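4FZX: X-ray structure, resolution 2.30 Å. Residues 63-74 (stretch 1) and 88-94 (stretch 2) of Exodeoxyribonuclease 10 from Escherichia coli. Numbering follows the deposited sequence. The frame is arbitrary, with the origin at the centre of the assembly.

Stretch 1 63-74: WIEDVIPHYYGS
Stretch 2 88-94: VLPEMPG

The two stretches run side by side in the same direction and pack without a single hydrogen bond between them; the contact buries 409 Å², both sides summed, and depends on fit. The register pairs Ile68 with Pro90 (CA to CA 7.6 Å), Tyr72 with Pro93 (CA to CA 6.6 Å) and Ser74 with Gly94 (CA to CA 6.1 Å).

Stretch 1 begins in a coil at Trp63, whose N donates to Asp66 OD2 at 3.2 Å, and then winds helically from Ile64 to Tyr71. The bond from Ile68 N to Ile64 O (2.8 Å) spans four residues, whereas those from Val67 N to Ile64 O (3.0 Å) and Tyr71 N to Ile68 O (2.9 Å) span three. Tyr72 (phi/psi -60/158) leaves the helical region, and Gly73 turns the chain at 115/18, where a CB would jam against the preceding carbonyl O. Stretch 2 leaves its helix at Leu89 and stays extended through Met92, with psi between 131 and 157°; Pro93 then bends it at -79/1.

Four residues apart, Ile64 and Ile68 both point CA-to-CB toward stretch 2, and both adopt chi1 t, chi2 p. The Pro90 ring, C-gamma exo, meets them both: its CD lies 3.9 Å from Ile64 CG1 and its CG 4.1 Å from Ile68 CG1. A compact, rigid ring suits this place, offering an apolar surface while holding phi at -59°. Ile68 also reaches Leu89, CD1 to CG 4.5 Å, and packs more tightly on selenomethionine Met92, CG1 to SE 3.7 Å.

Met92 starts sideways, but chi angles of m, m, m bring its end nearer to stretch 1. Its CE enters a hollow bounded by Tyr71, with CB 4.0 Å away, and by the edge of the Tyr72 ring, with CD1 at 4.2 Å. A long, unbranched, flexible chain can follow such a bend. Tyr71 (chi1 m, chi2 -91°) contributes its base here while its end leads away, its hydroxyl bonded elsewhere in the structure.

Tyr72 (chi1 m, chi2 -22°) does the reverse: its CB points sideways, but the ring comes nearer. CD1 approaches Pro93 CD obliquely at 3.5 Å, joining two apolar surfaces. The Pro93 ring is C-gamma endo and its CB points toward stretch 1.

At the end, Ser74 O lies 3.8 Å from Gly94 CA. Glycine fits this narrow gap because an ideal CB on Gly94 would stand 2.9 Å from Ser74 O, a clash.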

ATOM      1  N   TRP C  63       5.494  -7.495  49.052  1.00 13.24           N
ATOM      2  CA  TRP C  63       5.050  -8.166  47.822  1.00 14.62           C
ATOM      3  C   TRP C  63       4.526  -7.149  46.822  1.00 13.78           C
ATOM      4  O   TRP C  63       4.184  -6.032  47.208  1.00 15.52           O
ATOM      5  CB  TRP C  63       3.944  -9.180  48.122  1.00 13.70           C
ATOM      6  CG  TRP C  63       4.293 -10.189  49.189  1.00 18.59           C
ATOM      7  CD1 TRP C  63       3.755 -10.268  50.448  1.00 20.55           C
ATOM      8  CD2 TRP C  63       5.164 -11.322  49.056  1.00 20.13           C
ATOM      9  NE1 TRP C  63       4.270 -11.351  51.118  1.00 22.68           N
ATOM     10  CE2 TRP C  63       5.119 -12.030  50.287  1.00 21.20           C
ATOM     11  CE3 TRP C  63       5.976 -11.809  48.024  1.00 21.34           C
ATOM     12  CZ2 TRP C  63       5.881 -13.173  50.525  1.00 21.00           C
ATOM     13  CZ3 TRP C  63       6.729 -12.962  48.253  1.00 25.99           C
ATOM     14  CH2 TRP C  63       6.656 -13.644  49.494  1.00 25.79           C
ATOM     15  N   ILE C  64       4.464  -7.523  45.544  1.00 12.48           N
ATOM     16  CA  ILE C  64       3.985  -6.603  44.510  1.00 12.59           C
ATOM     17  C   ILE C  64       2.567  -6.081  44.806  1.00 14.50           C
ATOM     18  O   ILE C  64       2.285  -4.897  44.608  1.00 15.11           O
ATOM     19  CB  ILE C  64       4.082  -7.207  43.063  1.00 12.23           C
ATOM     20  CG1 ILE C  64       3.712  -6.169  42.003  1.00  9.91           C
ATOM     21  CG2 ILE C  64       3.216  -8.456  42.898  1.00 10.28           C
ATOM     22  CD1 ILE C  64       4.540  -4.905  42.055  1.00  5.04           C
ATOM     23  N   GLU C  65       1.704  -6.967  45.306  1.00 14.67           N
ATOM     24  CA  GLU C  65       0.327  -6.623  45.667  1.00 17.02           C
ATOM     25  C   GLU C  65       0.269  -5.482  46.681  1.00 16.56           C
ATOM     26  O   GLU C  65      -0.623  -4.639  46.627  1.00 17.64           O
ATOM     27  CB  GLU C  65      -0.391  -7.853  46.237  1.00 16.48           C
ATOM     28  CG  GLU C  65      -0.734  -8.897  45.193  1.00 21.36           C
ATOM     29  CD  GLU C  65       0.442  -9.821  44.849  1.00 31.63           C
ATOM     30  OE1 GLU C  65       0.336 -10.548  43.824  1.00 31.93           O
ATOM     31  OE2 GLU C  65       1.461  -9.819  45.591  1.00 29.01           O
ATOM     32  N   ASP C  66       1.242  -5.460  47.586  1.00 17.28           N
ATOM     33  CA  ASP C  66       1.296  -4.498  48.679  1.00 17.33           C
ATOM     34  C   ASP C  66       1.672  -3.117  48.157  1.00 17.29           C
ATOM     35  O   ASP C  66       1.401  -2.105  48.797  1.00 17.49           O
ATOM     36  CB  ASP C  66       2.348  -4.938  49.711  1.00 18.84           C
ATOM     37  CG  ASP C  66       1.981  -6.248  50.421  1.00 22.89           C
ATOM     38  OD1 ASP C  66       0.770  -6.539  50.567  1.00 21.79           O
ATOM     39  OD2 ASP C  66       2.921  -6.959  50.873  1.00 28.68           O
ATOM     40  N   VAL C  67       2.322  -3.086  47.003  1.00 16.31           N
ATOM     41  CA  VAL C  67       3.074  -1.912  46.568  1.00 16.16           C
ATOM     42  C   VAL C  67       2.390  -1.297  45.346  1.00 14.14           C
ATOM     43  O   VAL C  67       2.313  -0.070  45.202  1.00 13.62           O
ATOM     44  CB  VAL C  67       4.580  -2.306  46.291  1.00 16.03           C
ATOM     45  CG1 VAL C  67       5.070  -1.780  44.982  1.00 15.80           C
ATOM     46  CG2 VAL C  67       5.482  -1.880  47.465  1.00 18.81           C
ATOM     47  N   ILE C  68       1.746  -2.150  44.560  1.00 14.04           N
ATOM     48  CA  ILE C  68       1.130  -1.705  43.306  1.00 13.94           C
ATOM     49  C   ILE C  68       0.082  -0.586  43.447  1.00 14.19           C
ATOM     50  O   ILE C  68       0.032   0.313  42.603  1.00 14.19           O
ATOM     51  CB  ILE C  68       0.626  -2.885  42.426  1.00 13.16           C
ATOM     52  CG1 ILE C  68       0.529  -2.452  40.964  1.00 13.19           C
ATOM     53  CG2 ILE C  68      -0.695  -3.430  42.926  1.00 14.25           C
ATOM     54  CD1 ILE C  68       1.857  -1.968  40.377  1.00 11.55           C
ATOM     55  N   PRO C  69      -0.681  -0.570  44.562  1.00 14.35           N
ATOM     56  CA  PRO C  69      -1.715   0.478  44.647  1.00 15.71           C
ATOM     57  C   PRO C  69      -1.166   1.903  44.657  1.00 15.07           C
ATOM     58  O   PRO C  69      -1.851   2.813  44.214  1.00 16.32           O
ATOM     59  CB  PRO C  69      -2.447   0.157  45.957  1.00 16.33           C
ATOM     60  CG  PRO C  69      -2.156  -1.321  46.193  1.00 16.32           C
ATOM     61  CD  PRO C  69      -0.744  -1.493  45.707  1.00 13.06           C
ATOM     62  N   HIS C  70       0.097   2.076  45.035  1.00 14.77           N
ATOM     63  CA  HIS C  70       0.727   3.407  45.035  1.00 13.77           C
ATOM     64  C   HIS C  70       0.922   3.976  43.645  1.00 12.87           C
ATOM     65  O   HIS C  70       1.091   5.182  43.474  1.00 12.70           O
ATOM     66  CB  HIS C  70       2.073   3.358  45.749  1.00 14.29           C
ATOM     67  CG  HIS C  70       1.978   2.928  47.178  1.00 15.27           C
ATOM     68  ND1 HIS C  70       2.737   1.905  47.698  1.00 16.70           N
ATOM     69  CD2 HIS C  70       1.190   3.367  48.189  1.00 14.52           C
ATOM     70  CE1 HIS C  70       2.420   1.726  48.966  1.00 16.03           C
ATOM     71  NE2 HIS C  70       1.483   2.601  49.289  1.00 17.25           N
ATOM     72  N   TYR C  71       0.841   3.104  42.651  1.00 13.33           N
ATOM     73  CA  TYR C  71       1.011   3.479  41.256  1.00 13.33           C
ATOM     74  C   TYR C  71      -0.319   3.721  40.537  1.00 13.79           C
ATOM     75  O   TYR C  71      -0.330   4.234  39.399  1.00 14.20           O
ATOM     76  CB  TYR C  71       1.848   2.410  40.528  1.00 13.80           C
ATOM     77  CG  TYR C  71       3.257   2.320  41.092  1.00 13.25           C
ATOM     78  CD1 TYR C  71       4.289   3.091  40.562  1.00 12.67           C
ATOM     79  CD2 TYR C  71       3.519   1.576  42.244  1.00 12.51           C
ATOM     80  CE1 TYR C  71       5.577   3.083  41.144  1.00 12.01           C
ATOM     81  CE2 TYR C  71       4.786   1.566  42.837  1.00 13.80           C
ATOM     82  CZ  TYR C  71       5.814   2.314  42.269  1.00 11.51           C
ATOM     83  OH  TYR C  71       7.065   2.300  42.843  1.00 13.26           O
ATOM     84  N   TYR C  72      -1.435   3.409  41.206  1.00 12.12           N
ATOM     85  CA  TYR C  72      -2.767   3.813  40.705  1.00 13.24           C
ATOM     86  C   TYR C  72      -2.882   5.324  40.589  1.00 14.07           C
ATOM     87  O   TYR C  72      -2.114   6.072  41.210  1.00 15.01           O
ATOM     88  CB  TYR C  72      -3.903   3.284  41.600  1.00 12.79           C
ATOM     89  CG  TYR C  72      -3.985   1.776  41.699  1.00 10.29           C
ATOM     90  CD1 TYR C  72      -3.430   0.965  40.722  1.00  7.07           C
ATOM     91  CD2 TYR C  72      -4.643   1.168  42.757  1.00 10.06           C
ATOM     92  CE1 TYR C  72      -3.452  -0.417  40.834  1.00 11.98           C
ATOM     93  CE2 TYR C  72      -4.697  -0.225  42.867  1.00  9.65           C
ATOM     94  CZ  TYR C  72      -4.092  -1.005  41.902  1.00 11.87           C
ATOM     95  OH  TYR C  72      -4.155  -2.379  41.983  1.00 11.94           O
ATOM     96  N   GLY C  73      -3.808   5.776  39.753  1.00 16.17           N
ATOM     97  CA  GLY C  73      -4.187   7.200  39.731  1.00 16.52           C
ATOM     98  C   GLY C  73      -3.860   7.927  38.439  1.00 17.91           C
ATOM     99  O   GLY C  73      -3.776   9.160  38.429  1.00 18.88           O
ATOM    100  N   SER C  74      -3.627   7.171  37.357  1.00 16.83           N
ATOM    101  CA  SER C  74      -3.317   7.759  36.054  1.00 15.34           C
ATOM    102  C   SER C  74      -4.245   7.199  34.976  1.00 15.78           C
ATOM    103  O   SER C  74      -4.599   6.013  35.001  1.00 16.02           O
ATOM    104  CB  SER C  74      -1.853   7.470  35.690  1.00 15.97           C
ATOM    105  OG  SER C  74      -1.411   8.222  34.563  1.00 15.71           O
ATOM    106  N   VAL C  88       3.450  -8.659  33.183  1.00 14.97           N
ATOM    107  CA  VAL C  88       4.109  -9.132  34.401  1.00 13.28           C
ATOM    108  C   VAL C  88       3.576  -8.425  35.653  1.00 14.18           C
ATOM    109  O   VAL C  88       3.742  -8.907  36.764  1.00 14.79           O
ATOM    110  CB  VAL C  88       5.658  -9.031  34.317  1.00 11.97           C
ATOM    111  CG1 VAL C  88       6.175  -9.818  33.124  1.00  9.34           C
ATOM    112  CG2 VAL C  88       6.104  -7.580  34.232  1.00  9.33           C
ATOM    113  N   LEU C  89       2.925  -7.288  35.453  1.00 15.02           N
ATOM    114  CA  LEU C  89       2.330  -6.531  36.544  1.00 16.58           C
ATOM    115  C   LEU C  89       0.881  -6.983  36.763  1.00 17.75           C
ATOM    116  O   LEU C  89       0.230  -7.455  35.825  1.00 18.05           O
ATOM    117  CB  LEU C  89       2.350  -5.042  36.198  1.00 16.14           C
ATOM    118  CG  LEU C  89       3.421  -4.090  36.746  1.00 19.18           C
ATOM    119  CD1 LEU C  89       4.597  -4.770  37.398  1.00 14.39           C
ATOM    120  CD2 LEU C  89       3.869  -3.073  35.695  1.00 17.40           C
ATOM    121  N   PRO C  90       0.350  -6.765  37.984  1.00 19.48           N
ATOM    122  CA  PRO C  90      -1.110  -6.829  38.204  1.00 19.92           C
ATOM    123  C   PRO C  90      -1.841  -5.827  37.318  1.00 20.80           C
ATOM    124  O   PRO C  90      -1.243  -4.839  36.877  1.00 20.06           O
ATOM    125  CB  PRO C  90      -1.270  -6.419  39.681  1.00 20.19           C
ATOM    126  CG  PRO C  90       0.120  -6.462  40.277  1.00 20.21           C
ATOM    127  CD  PRO C  90       1.057  -6.185  39.140  1.00 18.87           C
ATOM    128  N   GLU C  91      -3.115  -6.088  37.046  1.00 21.99           N
ATOM    129  CA  GLU C  91      -3.909  -5.217  36.179  1.00 24.29           C
ATOM    130  C   GLU C  91      -3.839  -3.755  36.621  1.00 22.81           C
ATOM    131  O   GLU C  91      -4.045  -3.453  37.784  1.00 24.67           O
ATOM    132  CB  GLU C  91      -5.370  -5.683  36.136  1.00 24.55           C
ATOM    133  CG  GLU C  91      -6.246  -4.856  35.194  1.00 32.03           C
ATOM    134  CD  GLU C  91      -7.655  -5.433  35.026  1.00 42.21           C
ATOM    135  OE1 GLU C  91      -8.640  -4.707  35.302  1.00 44.28           O
ATOM    136  OE2 GLU C  91      -7.774  -6.610  34.616  1.00 43.37           O
HETATM  137  N   MSE C  92      -3.574  -2.855  35.678  1.00 22.21           N
HETATM  138  CA  MSE C  92      -3.515  -1.413  35.967  1.00 21.59           C
HETATM  139  C   MSE C  92      -4.796  -0.710  35.489  1.00 21.96           C
HETATM  140  O   MSE C  92      -5.432  -1.167  34.531  1.00 21.84           O
HETATM  141  CB  MSE C  92      -2.289  -0.778  35.291  1.00 22.36           C
HETATM  142  CG  MSE C  92      -0.956  -1.409  35.677  1.00 21.48           C
HETATM  143 SE   MSE C  92      -0.650  -1.315  37.604  1.00 31.71          SE
HETATM  144  CE  MSE C  92      -0.432   0.603  37.789  1.00 14.23           C
ATOM    145  N   PRO C  93      -5.170   0.403  36.155  1.00 21.23           N
ATOM    146  CA  PRO C  93      -6.453   1.080  35.931  1.00 22.36           C
ATOM    147  C   PRO C  93      -6.517   1.970  34.690  1.00 23.64           C
ATOM    148  O   PRO C  93      -7.525   2.621  34.470  1.00 27.43           O
ATOM    149  CB  PRO C  93      -6.612   1.957  37.180  1.00 20.73           C
ATOM    150  CG  PRO C  93      -5.243   2.164  37.670  1.00 19.50           C
ATOM    151  CD  PRO C  93      -4.529   0.874  37.392  1.00 20.35           C
ATOM    152  N   GLY C  94      -5.452   2.047  33.911  1.00 23.56           N
ATOM    153  CA  GLY C  94      -5.418   3.039  32.830  1.00 22.99           C
ATOM    154  C   GLY C  94      -5.332   2.426  31.451  1.00 21.97           C
ATOM    155  O   GLY C  94      -5.729   1.288  31.244  1.00 22.82           O
TER